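Local structure of pantothenate kinase (Coxiella burnetii, 3TQC) at residues K242-I245 and D246-L249; V248-F251 and W252-F256; A275-A278 and K279-N283; E306-A309 and D310-Q314. The protein catalyses the ATP-dependent phosphorylation of (R)-pantothenate to 4'-phosphopantothenate, the first of five steps from pantothenate to coenzyme A. All coordinates share one frame; numbering follows the deposited sequence.

In the fold
All four contacts are partly buried, mixing buried and exposed residues. Contacts 1 and 2 follow one another along helix 237-253 and share Val248 and Leu249. Contact 3 lies on helix 271-294, which packs against the same helix, with Ala278 and Val281 meeting Val248 and Tyr244. Contact 4 is a hairpin turn at the edge of the nucleotide site, about 16 Å from contact 1 between centres; both reach ADP, contact 1 at the phosphates and contact 4 at the adenosine. The chemistry follows the place: charge and ring stacking near ADP, aromatic and aliphatic packing in contacts 2 and 3, which lie farther from the chain's centre.

Contact 1. Residues K242-I245 and D246-L249. With ADP (adenosine-5'-diphosphate), chain D.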
loop_
_atom_site.group_PDB
_atom_site.type_symbol
_atom_site.label_atom_id
_atom_site.label_comp_id
_atom_site.label_asym_id
_atom_site.label_seq_id
_atom_site.Cartn_x
_atom_site.Cartn_y
_atom_site.Cartn_z
ATOM N N LYS B 242 27.717 -13.915 3.395
ATOM C CA LYS B 242 28.168 -15.185 3.949
ATOM C C LYS B 242 27.097 -16.269 3.831
ATOM O O LYS B 242 27.402 -17.404 3.479
ATOM C CB LYS B 242 28.609 -15.042 5.405
ATOM C CG LYS B 242 29.129 -16.354 5.988
ATOM C CD LYS B 242 30.038 -16.139 7.196
ATOM C CE LYS B 242 30.046 -17.373 8.083
ATOM N NZ LYS B 242 30.303 -18.608 7.296
ATOM N N TRP B 243 25.839 -15.927 4.099
ATOM C CA TRP B 243 24.795 -16.935 4.002
ATOM C C TRP B 243 24.659 -17.380 2.568
ATOM O O TRP B 243 24.430 -18.553 2.274
ATOM C CB TRP B 243 23.457 -16.402 4.471
ATOM C CG TRP B 243 23.414 -16.034 5.910
ATOM C CD1 TRP B 243 24.215 -16.502 6.903
ATOM C CD2 TRP B 243 22.482 -15.136 6.528
ATOM N NE1 TRP B 243 23.853 -15.939 8.094
ATOM C CE2 TRP B 243 22.793 -15.095 7.890
ATOM C CE3 TRP B 243 21.428 -14.347 6.047
ATOM C CZ2 TRP B 243 22.086 -14.303 8.792
ATOM C CZ3 TRP B 243 20.728 -13.555 6.935
ATOM C CH2 TRP B 243 21.059 -13.540 8.300
ATOM N N TYR B 244 24.778 -16.419 1.667
ATOM C CA TYR B 244 24.714 -16.712 0.255
ATOM C C TYR B 244 25.873 -17.621 -0.143
ATOM O O TYR B 244 25.659 -18.662 -0.751
ATOM C CB TYR B 244 24.724 -15.430 -0.569
ATOM C CG TYR B 244 24.696 -15.742 -2.022
ATOM C CD1 TYR B 244 23.495 -15.952 -2.678
ATOM C CD2 TYR B 244 25.873 -15.863 -2.746
ATOM C CE1 TYR B 244 23.470 -16.269 -4.017
ATOM C CE2 TYR B 244 25.852 -16.173 -4.077
ATOM C CZ TYR B 244 24.650 -16.382 -4.709
ATOM O OH TYR B 244 24.627 -16.699 -6.045
ATOM N N ILE B 245 27.096 -17.238 0.216
ATOM C CA ILE B 245 28.259 -18.015 -0.183
ATOM C C ILE B 245 28.194 -19.419 0.398
ATOM O O ILE B 245 28.502 -20.382 -0.288
ATOM C CB ILE B 245 29.596 -17.314 0.172
ATOM C CG1 ILE B 245 29.778 -16.062 -0.695
ATOM C CG2 ILE B 245 30.779 -18.248 -0.048
ATOM C CD1 ILE B 245 30.829 -15.105 -0.167
ATOM N N ASP B 246 27.775 -19.553 1.644
ATOM C CA ASP B 246 27.618 -20.880 2.226
ATOM C C ASP B 246 26.550 -21.692 1.504
ATOM O O ASP B 246 26.754 -22.862 1.222
ATOM C CB ASP B 246 27.296 -20.794 3.718
ATOM C CG ASP B 246 28.493 -20.366 4.546
ATOM O OD1 ASP B 246 29.608 -20.259 3.985
ATOM O OD2 ASP B 246 28.313 -20.142 5.769
ATOM N N ARG B 247 25.425 -21.081 1.184
ATOM C CA ARG B 247 24.363 -21.812 0.487
ATOM C C ARG B 247 24.848 -22.380 -0.861
ATOM O O ARG B 247 24.568 -23.538 -1.181
ATOM C CB ARG B 247 23.129 -20.943 0.288
ATOM C CG ARG B 247 21.888 -21.735 -0.109
ATOM C CD ARG B 247 20.699 -20.836 -0.234
ATOM N NE ARG B 247 20.832 -19.860 -1.319
ATOM C CZ ARG B 247 19.933 -18.917 -1.594
ATOM N NH1 ARG B 247 18.831 -18.799 -0.861
ATOM N NH2 ARG B 247 20.132 -18.084 -2.604
ATOM N N VAL B 248 25.589 -21.576 -1.625
ATOM C CA VAL B 248 26.174 -22.039 -2.887
ATOM C C VAL B 248 27.228 -23.109 -2.639
ATOM O O VAL B 248 27.226 -24.139 -3.301
ATOM C CB VAL B 248 26.764 -20.882 -3.736
ATOM C CG1 VAL B 248 27.712 -20.049 -2.924
ATOM C CG2 VAL B 248 27.481 -21.420 -4.980
ATOM N N LEU B 249 28.115 -22.880 -1.678
ATOM C CA LEU B 249 29.085 -23.907 -1.310
ATOM C C LEU B 249 28.376 -25.207 -0.935
ATOM O O LEU B 249 28.771 -26.276 -1.376
ATOM C CB LEU B 249 29.993 -23.440 -0.165
ATOM C CG LEU B 249 31.416 -22.982 -0.521
ATOM C CD1 LEU B 249 31.529 -22.296 -1.893
ATOM C CD2 LEU B 249 31.956 -22.069 0.584
HETATM P PB ADP D . 15.867 -16.786 0.564
HETATM O O1B ADP D . 14.618 -17.598 0.427
HETATM O O2B ADP D . 15.616 -15.382 1.047
HETATM O O3B ADP D . 16.797 -16.832 -0.627
HETATM P PA ADP D . 16.532 -18.956 2.263
HETATM O O1A ADP D . 15.211 -18.960 2.995
HETATM O O2A ADP D . 16.818 -19.940 1.173
HETATM O O3A ADP D . 16.781 -17.479 1.687
HETATM O "O5'" ADP D . 17.695 -19.100 3.329
HETATM C "C5'" ADP D . 19.016 -18.684 3.032
HETATM C "C4'" ADP D . 20.004 -19.582 3.763
HETATM O "O4'" ADP D . 19.973 -19.312 5.161
HETATM C "C3'" ADP D . 19.657 -21.049 3.619
HETATM O "O3'" ADP D . 20.876 -21.790 3.541
HETATM C "C2'" ADP D . 18.880 -21.400 4.862
HETATM O "O2'" ADP D . 19.113 -22.740 5.260
HETATM C "C1'" ADP D . 19.436 -20.429 5.882
HETATM N N9 ADP D . 18.436 -19.916 6.839
HETATM C C8 ADP D . 17.376 -19.157 6.526
HETATM N N7 ADP D . 16.675 -18.831 7.636
HETATM C C5 ADP D . 17.306 -19.393 8.670
HETATM C C6 ADP D . 17.073 -19.414 10.111
HETATM N N6 ADP D . 15.996 -18.760 10.612
HETATM N N1 ADP D . 17.952 -20.100 10.864
HETATM C C2 ADP D . 19.014 -20.752 10.340
HETATM N N3 ADP D . 19.281 -20.762 9.016
HETATM C C4 ADP D . 18.467 -20.103 8.155
#
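Tyr244 and Val248 sit one turn apart on alpha-helix 237-253 of this P-loop kinase, where the usual i-to-i+4 ladder brings Val248 N to 3.0 Å from Tyr244 O. This is the packed side: helix 271-294 covers both residues, Val281 touching the tyrosine and Ala278 the valine. Next to them Ile245 and Leu249 run alongside each other in the same direction, with Ile245 CG2 4.0 Å from Leu249 CD2. The solvent side is looser and is held by charge. The lysine chain bends at its last torsion (chi4 50°), which turns Lys242 NZ into a 2.9 Å salt bridge with Asp246 OD2, met on its syn side and 15° out of the carboxylate plane. Toward the nucleotide, Trp243 gives its NE1 hydrogen to Ala309 O, while NH2 of Arg247 lies 4.0 Å from CD1 of Tyr244, the ring and guanidinium planes 63° apart. A single nitrogen of that guanidinium reaches both phosphates of ADP: Arg247 NH1 makes a weak 3.1 Å hydrogen bond to O2A and a straighter one of 2.8 Å to O3B, which lies in the guanidinium plane.

Contact 2. Residues V248-F251 and W252-F256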
loop_
_atom_site.group_PDB
_atom_site.type_symbol
_atom_site.label_atom_id
_atom_site.label_comp_id
_atom_site.label_asym_id
_atom_site.label_seq_id
_atom_site.Cartn_x
_atom_site.Cartn_y
_atom_site.Cartn_z
ATOM N N VAL B 248 25.589 -21.576 -1.625
ATOM C CA VAL B 248 26.174 -22.039 -2.887
ATOM C C VAL B 248 27.228 -23.109 -2.639
ATOM O O VAL B 248 27.226 -24.139 -3.301
ATOM C CB VAL B 248 26.764 -20.882 -3.736
ATOM C CG1 VAL B 248 27.712 -20.049 -2.924
ATOM C CG2 VAL B 248 27.481 -21.420 -4.980
ATOM N N LEU B 249 28.115 -22.880 -1.678
ATOM C CA LEU B 249 29.085 -23.907 -1.310
ATOM C C LEU B 249 28.376 -25.207 -0.935
ATOM O O LEU B 249 28.771 -26.276 -1.376
ATOM C CB LEU B 249 29.993 -23.440 -0.165
ATOM C CG LEU B 249 31.416 -22.982 -0.521
ATOM C CD1 LEU B 249 31.529 -22.296 -1.893
ATOM C CD2 LEU B 249 31.956 -22.069 0.584
ATOM N N SER B 250 27.318 -25.109 -0.138
ATOM C CA SER B 250 26.540 -26.292 0.250
ATOM C C SER B 250 25.998 -27.080 -0.951
ATOM O O SER B 250 26.100 -28.310 -0.981
ATOM C CB SER B 250 25.385 -25.899 1.163
ATOM O OG SER B 250 24.392 -26.898 1.122
ATOM N N PHE B 251 25.409 -26.370 -1.918
ATOM C CA PHE B 251 24.972 -26.982 -3.180
ATOM C C PHE B 251 26.148 -27.549 -3.980
ATOM O O PHE B 251 26.020 -28.593 -4.622
ATOM C CB PHE B 251 24.244 -25.977 -4.078
ATOM C CG PHE B 251 22.888 -25.554 -3.580
ATOM C CD1 PHE B 251 21.992 -26.474 -3.039
ATOM C CD2 PHE B 251 22.481 -24.223 -3.704
ATOM C CE1 PHE B 251 20.729 -26.065 -2.601
ATOM C CE2 PHE B 251 21.222 -23.815 -3.254
ATOM C CZ PHE B 251 20.350 -24.738 -2.706
ATOM N N TRP B 252 27.284 -26.854 -3.954
ATOM C CA TRP B 252 28.491 -27.325 -4.636
ATOM C C TRP B 252 28.915 -28.698 -4.103
ATOM O O TRP B 252 29.453 -29.511 -4.847
ATOM C CB TRP B 252 29.632 -26.300 -4.491
ATOM C CG TRP B 252 30.976 -26.752 -4.997
ATOM C CD1 TRP B 252 31.388 -26.781 -6.291
ATOM C CD2 TRP B 252 32.089 -27.212 -4.212
ATOM N NE1 TRP B 252 32.679 -27.241 -6.369
ATOM C CE2 TRP B 252 33.135 -27.512 -5.108
ATOM C CE3 TRP B 252 32.301 -27.405 -2.841
ATOM C CZ2 TRP B 252 34.377 -27.998 -4.681
ATOM C CZ3 TRP B 252 33.534 -27.885 -2.415
ATOM C CH2 TRP B 252 34.556 -28.175 -3.334
ATOM N N ARG B 253 28.651 -28.949 -2.823
ATOM C CA ARG B 253 28.983 -30.226 -2.198
ATOM C C ARG B 253 27.886 -31.276 -2.400
ATOM O O ARG B 253 28.146 -32.463 -2.257
ATOM C CB ARG B 253 29.288 -30.025 -0.705
ATOM C CG ARG B 253 30.507 -29.124 -0.461
ATOM C CD ARG B 253 31.012 -29.184 0.972
ATOM N NE ARG B 253 30.012 -28.678 1.899
ATOM C CZ ARG B 253 29.918 -27.418 2.323
ATOM N NH1 ARG B 253 30.793 -26.494 1.939
ATOM N NH2 ARG B 253 28.944 -27.085 3.161
ATOM N N THR B 254 26.673 -30.854 -2.748
ATOM C CA THR B 254 25.576 -31.808 -2.931
ATOM C C THR B 254 24.806 -31.645 -4.258
ATOM O O THR B 254 25.026 -32.400 -5.197
ATOM C CB THR B 254 24.604 -31.803 -1.704
ATOM O OG1 THR B 254 23.611 -32.830 -1.862
ATOM C CG2 THR B 254 23.926 -30.450 -1.523
ATOM N N THR B 255 23.927 -30.660 -4.345
ATOM C CA THR B 255 22.957 -30.608 -5.434
ATOM C C THR B 255 23.624 -30.432 -6.807
ATOM O O THR B 255 23.178 -31.012 -7.789
ATOM C CB THR B 255 21.896 -29.505 -5.167
ATOM O OG1 THR B 255 20.586 -30.028 -5.417
ATOM C CG2 THR B 255 22.125 -28.259 -6.012
ATOM N N PHE B 256 24.710 -29.664 -6.862
ATOM C CA PHE B 256 25.394 -29.374 -8.128
ATOM C C PHE B 256 26.140 -30.574 -8.726
ATOM O O PHE B 256 26.524 -30.532 -9.895
ATOM C CB PHE B 256 26.383 -28.204 -7.971
ATOM C CG PHE B 256 25.738 -26.853 -7.694
ATOM C CD1 PHE B 256 24.369 -26.640 -7.851
ATOM C CD2 PHE B 256 26.531 -25.776 -7.305
ATOM C CE1 PHE B 256 23.809 -25.393 -7.599
ATOM C CE2 PHE B 256 25.982 -24.537 -7.068
ATOM C CZ PHE B 256 24.616 -24.343 -7.208
#
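The CB of Phe251 sits squarely over the ring of Phe256, 3.5 Å from its centroid and 11° off the ring normal, a CH-pi contact. The Phe251 ring itself is turned off to one side: with CG anti to the carbonyl carbon (chi1 -70°) it leaves the methylene to cover the Phe256 face, and the two ring planes meet obliquely at 39°. Thr255 flanks the Phe251 ring, the two side chains pointing the same way, with Thr255 CG2 3.5 Å from Phe251 CD1. From the preceding turn, Val248 CG2 reaches CE2 of Phe256 at 4.0 Å.

The backbone explains how two residues five apart come into contact. Near here helix 237-253 gives way, through Thr254, to a 3-10 segment that begins at Thr255, and Phe251 O takes two hydrogens from opposite faces of its carbonyl plane: Thr254 N at 3.0 Å, well above that plane, and Phe256 N, in a nearly straight i-to-i+5 bond of 2.8 Å. That longer step helps bring the Phe256 ring beneath CB of Phe251. One turn earlier the regular pattern still holds, Trp252 N bonding to Val248 O.

Farther out, the guanidinium of Arg253 folds back along the helix and lays one face over Leu249 O and Ser250 CA, with NH1 3.8 Å from Leu249 CB. On the inner side Trp252 packs on Val274 and Glu271 of helix 271-294. Beyond the turn, Phe256 meets the ring of Phe263, and its carbonyl oxygen accepts a hydrogen bond from His264 ND1.

Contact 3. Residues A275-A278 and K279-N283; sequences AAFA and KHVWN
Four successive i-to-i+4 hydrogen bonds carry the alpha-helix from Ala275-Ala278 into Lys279-Asn283, from Lys279 N to Ala275 O at 2.7 Å through to Trp282 N to Ala278 O at 3.0 Å. Between them, Val281 N bonds to Phe277 O, and the side chains of this pair make the main contact. The valine puts CG2 beside its own backbone N and CG1 anti to it (chi1 166°), which points CG2 back toward the preceding turn and the phenylalanine. This methyl stands over one face of the Phe277 ring, offset toward the rim: 4.1 Å from the centroid, 25° off the normal, and 3.7 Å from CE2 as the nearest ring atom. It is a CH-pi contact in which the two side chains cross at a slant. The small Ala278 lies on the side that meets Val248 of helix 237-253, and Val281 touches Tyr244 there. Farther along, the indole of Trp282 heads away from the first turn to pack on Ile240 and Gln241 of that helix and on Ser100. Among the side chains, then, the contact rests on dispersion and a CH-pi approach, which do not fix direction as a hydrogen bond would; the directional bonding is left to the backbone.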
loop_
_atom_site.group_PDB
_atom_site.type_symbol
_atom_site.label_atom_id
_atom_site.label_comp_id
_atom_site.label_asym_id
_atom_site.label_seq_id
_atom_site.Cartn_x
_atom_site.Cartn_y
_atom_site.Cartn_z
ATOM N N ALA B 275 33.914 -20.312 -4.089
ATOM C CA ALA B 275 33.691 -19.253 -3.109
ATOM C C ALA B 275 33.944 -17.890 -3.749
ATOM O O ALA B 275 33.122 -16.993 -3.645
ATOM C CB ALA B 275 34.592 -19.444 -1.883
ATOM N N ALA B 276 35.075 -17.753 -4.424
ATOM C CA ALA B 276 35.375 -16.535 -5.158
ATOM C C ALA B 276 34.290 -16.243 -6.192
ATOM O O ALA B 276 33.842 -15.108 -6.313
ATOM C CB ALA B 276 36.745 -16.633 -5.822
ATOM N N PHE B 277 33.860 -17.266 -6.925
ATOM C CA PHE B 277 32.751 -17.118 -7.863
ATOM C C PHE B 277 31.474 -16.645 -7.174
ATOM O O PHE B 277 30.782 -15.764 -7.679
ATOM C CB PHE B 277 32.468 -18.435 -8.571
ATOM C CG PHE B 277 31.361 -18.353 -9.573
ATOM C CD1 PHE B 277 31.598 -17.856 -10.843
ATOM C CD2 PHE B 277 30.082 -18.776 -9.254
ATOM C CE1 PHE B 277 30.572 -17.776 -11.774
ATOM C CE2 PHE B 277 29.061 -18.701 -10.175
ATOM C CZ PHE B 277 29.304 -18.203 -11.437
ATOM N N ALA B 278 31.161 -17.250 -6.032
ATOM C CA ALA B 278 29.968 -16.909 -5.255
ATOM C C ALA B 278 30.042 -15.488 -4.712
ATOM O O ALA B 278 29.045 -14.770 -4.685
ATOM C CB ALA B 278 29.790 -17.885 -4.106
ATOM N N LYS B 279 31.226 -15.104 -4.258
ATOM C CA LYS B 279 31.464 -13.756 -3.763
ATOM C C LYS B 279 31.225 -12.749 -4.882
ATOM O O LYS B 279 30.604 -11.700 -4.662
ATOM C CB LYS B 279 32.894 -13.645 -3.235
ATOM C CG LYS B 279 33.241 -12.342 -2.546
ATOM C CD LYS B 279 34.671 -12.411 -2.024
ATOM C CE LYS B 279 35.112 -11.098 -1.418
ATOM N NZ LYS B 279 34.128 -10.641 -0.397
ATOM N N HIS B 280 31.713 -13.092 -6.079
ATOM C CA HIS B 280 31.570 -12.256 -7.264
ATOM C C HIS B 280 30.106 -12.052 -7.619
ATOM O O HIS B 280 29.672 -10.920 -7.818
ATOM C CB HIS B 280 32.304 -12.878 -8.457
ATOM C CG HIS B 280 31.856 -12.343 -9.777
ATOM N ND1 HIS B 280 32.403 -11.213 -10.344
ATOM C CD2 HIS B 280 30.889 -12.762 -10.629
ATOM C CE1 HIS B 280 31.805 -10.970 -11.496
ATOM N NE2 HIS B 280 30.881 -11.891 -11.691
ATOM N N VAL B 281 29.363 -13.154 -7.711
ATOM C CA VAL B 281 27.945 -13.107 -8.073
ATOM C C VAL B 281 27.172 -12.237 -7.078
ATOM O O VAL B 281 26.390 -11.363 -7.473
ATOM C CB VAL B 281 27.330 -14.520 -8.144
ATOM C CG1 VAL B 281 25.806 -14.460 -8.167
ATOM C CG2 VAL B 281 27.851 -15.266 -9.361
ATOM N N TRP B 282 27.403 -12.478 -5.790
ATOM C CA TRP B 282 26.851 -11.631 -4.739
ATOM C C TRP B 282 27.186 -10.153 -4.968
ATOM O O TRP B 282 26.296 -9.312 -5.016
ATOM C CB TRP B 282 27.374 -12.053 -3.368
ATOM C CG TRP B 282 26.993 -11.086 -2.332
ATOM C CD1 TRP B 282 27.776 -10.111 -1.796
ATOM C CD2 TRP B 282 25.700 -10.957 -1.720
ATOM N NE1 TRP B 282 27.055 -9.384 -0.886
ATOM C CE2 TRP B 282 25.777 -9.883 -0.815
ATOM C CE3 TRP B 282 24.490 -11.649 -1.847
ATOM C CZ2 TRP B 282 24.686 -9.481 -0.027
ATOM C CZ3 TRP B 282 23.387 -11.233 -1.065
ATOM C CH2 TRP B 282 23.505 -10.160 -0.176
ATOM N N ASN B 283 28.473 -9.856 -5.137
ATOM C CA ASN B 283 28.915 -8.478 -5.221
ATOM C C ASN B 283 28.398 -7.761 -6.456
ATOM O O ASN B 283 28.008 -6.603 -6.367
ATOM C CB ASN B 283 30.440 -8.383 -5.165
ATOM C CG ASN B 283 30.982 -8.354 -3.740
ATOM O OD1 ASN B 283 30.364 -7.809 -2.830
ATOM N ND2 ASN B 283 32.169 -8.915 -3.558
#

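Contact 4. Residues E306-A309 and D310-Q314. With ADP (adenosine-5'-diphosphate), chain D.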
loop_
_atom_site.group_PDB
_atom_site.type_symbol
_atom_site.label_atom_id
_atom_site.label_comp_id
_atom_site.label_asym_id
_atom_site.label_seq_id
_atom_site.Cartn_x
_atom_site.Cartn_y
_atom_site.Cartn_z
ATOM N N GLU B 306 14.767 -8.403 11.929
ATOM C CA GLU B 306 16.173 -8.100 11.777
ATOM C C GLU B 306 16.980 -9.267 12.360
ATOM O O GLU B 306 16.863 -9.590 13.534
ATOM C CB GLU B 306 16.497 -6.768 12.476
ATOM C CG GLU B 306 17.903 -6.255 12.228
ATOM C CD GLU B 306 18.192 -4.934 12.932
ATOM O OE1 GLU B 306 17.526 -3.919 12.629
ATOM O OE2 GLU B 306 19.095 -4.910 13.788
ATOM N N LYS B 307 17.786 -9.897 11.513
ATOM C CA LYS B 307 18.545 -11.081 11.875
ATOM C C LYS B 307 19.975 -10.747 12.262
ATOM O O LYS B 307 20.600 -9.897 11.645
ATOM C CB LYS B 307 18.543 -12.077 10.704
ATOM C CG LYS B 307 17.209 -12.782 10.528
ATOM C CD LYS B 307 17.104 -13.507 9.210
ATOM C CE LYS B 307 17.780 -14.837 9.207
ATOM N NZ LYS B 307 17.419 -15.599 7.982
ATOM N N ALA B 308 20.482 -11.412 13.298
ATOM C CA ALA B 308 21.920 -11.439 13.579
ATOM C C ALA B 308 22.581 -12.468 12.662
ATOM O O ALA B 308 21.893 -13.221 11.983
ATOM C CB ALA B 308 22.170 -11.785 15.034
ATOM N N ALA B 309 23.911 -12.502 12.649
ATOM C CA ALA B 309 24.688 -13.363 11.734
ATOM C C ALA B 309 24.401 -14.862 11.890
ATOM O O ALA B 309 24.627 -15.644 10.963
ATOM C CB ALA B 309 26.202 -13.097 11.897
ATOM N N ASP B 310 23.924 -15.270 13.061
ATOM C CA ASP B 310 23.562 -16.664 13.281
ATOM C C ASP B 310 22.109 -16.956 12.880
ATOM O O ASP B 310 21.608 -18.023 13.172
ATOM C CB ASP B 310 23.807 -17.043 14.747
ATOM C CG ASP B 310 22.873 -16.306 15.710
ATOM O OD1 ASP B 310 21.991 -15.565 15.222
ATOM O OD2 ASP B 310 23.022 -16.473 16.941
ATOM N N HIS B 311 21.456 -15.996 12.225
ATOM C CA HIS B 311 20.049 -16.069 11.796
ATOM C C HIS B 311 18.995 -15.756 12.861
ATOM O O HIS B 311 17.813 -15.591 12.531
ATOM C CB HIS B 311 19.703 -17.416 11.157
ATOM C CG HIS B 311 20.324 -17.622 9.819
ATOM N ND1 HIS B 311 19.699 -17.244 8.655
ATOM C CD2 HIS B 311 21.501 -18.187 9.455
ATOM C CE1 HIS B 311 20.468 -17.562 7.630
ATOM N NE2 HIS B 311 21.567 -18.134 8.087
ATOM N N SER B 312 19.402 -15.672 14.117
ATOM C CA SER B 312 18.460 -15.415 15.185
ATOM C C SER B 312 17.896 -14.009 15.016
ATOM O O SER B 312 18.600 -13.098 14.584
ATOM C CB SER B 312 19.115 -15.629 16.560
ATOM O OG SER B 312 20.181 -14.730 16.774
ATOM N N ILE B 313 16.603 -13.852 15.283
ATOM C CA ILE B 313 15.980 -12.556 15.208
ATOM C C ILE B 313 16.401 -11.768 16.432
ATOM O O ILE B 313 16.237 -12.238 17.549
ATOM C CB ILE B 313 14.450 -12.651 15.144
ATOM C CG1 ILE B 313 14.018 -13.395 13.884
ATOM C CG2 ILE B 313 13.814 -11.248 15.140
ATOM C CD1 ILE B 313 14.617 -12.833 12.628
ATOM N N GLN B 314 16.968 -10.584 16.205
ATOM C CA GLN B 314 17.429 -9.723 17.284
ATOM C C GLN B 314 16.584 -8.473 17.432
ATOM O O GLN B 314 16.591 -7.848 18.493
ATOM C CB GLN B 314 18.889 -9.334 17.079
ATOM C CG GLN B 314 19.895 -10.497 17.239
ATOM C CD GLN B 314 19.707 -11.356 18.516
ATOM O OE1 GLN B 314 19.625 -12.599 18.440
ATOM N NE2 GLN B 314 19.630 -10.696 19.682
HETATM P PB ADP D . 15.867 -16.786 0.564
HETATM O O1B ADP D . 14.618 -17.598 0.427
HETATM O O2B ADP D . 15.616 -15.382 1.047
HETATM O O3B ADP D . 16.797 -16.832 -0.627
HETATM P PA ADP D . 16.532 -18.956 2.263
HETATM O O1A ADP D . 15.211 -18.960 2.995
HETATM O O2A ADP D . 16.818 -19.940 1.173
HETATM O O3A ADP D . 16.781 -17.479 1.687
HETATM O "O5'" ADP D . 17.695 -19.100 3.329
HETATM C "C5'" ADP D . 19.016 -18.684 3.032
HETATM C "C4'" ADP D . 20.004 -19.582 3.763
HETATM O "O4'" ADP D . 19.973 -19.312 5.161
HETATM C "C3'" ADP D . 19.657 -21.049 3.619
HETATM O "O3'" ADP D . 20.876 -21.790 3.541
HETATM C "C2'" ADP D . 18.880 -21.400 4.862
HETATM O "O2'" ADP D . 19.113 -22.740 5.260
HETATM C "C1'" ADP D . 19.436 -20.429 5.882
HETATM N N9 ADP D . 18.436 -19.916 6.839
HETATM C C8 ADP D . 17.376 -19.157 6.526
HETATM N N7 ADP D . 16.675 -18.831 7.636
HETATM C C5 ADP D . 17.306 -19.393 8.670
HETATM C C6 ADP D . 17.073 -19.414 10.111
HETATM N N6 ADP D . 15.996 -18.760 10.612
HETATM N N1 ADP D . 17.952 -20.100 10.864
HETATM C C2 ADP D . 19.014 -20.752 10.340
HETATM N N3 ADP D . 19.281 -20.762 9.016
HETATM C C4 ADP D . 18.467 -20.103 8.155
#
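Glu306 O accepts Gln314 N at 2.9 Å, where strands 303-307 and 313-319 form a beta hairpin closed by a type I turn from Ala308 to His311. Lys307 follows, in a non-hydrogen-bonded antiparallel pair with Ile313; its CG presses tightly on Ile313 CD1, 3.3 Å away. Beyond that the lysine chain bends at chi3 (81°), crosses toward the turn, and presents NZ to His311 ND1 at 2.9 Å, in the plane of the imidazole. The same NZ also donates a hydrogen bond to Val103 O in the phosphate-binding loop and lies 3.3 Å from N7 of ADP. Ala308 ties the hairpin twice: its N gives to Ser312 O at 2.8 Å, while its O takes the hydrogen of His311 N from above the carbonyl plane. Its methyl meets CG of Gln314. Ala309, exposed at the tip, leads into Asp310, whose OD1 accepts Ser312 N, an Asx turn within the loop. Trp243 stacks on one side of the His311 ring and the adenine lies on the other, so the imidazole is sandwiched; at its far end His311 CE1 comes to 3.1 Å from the ribose O4' of ADP.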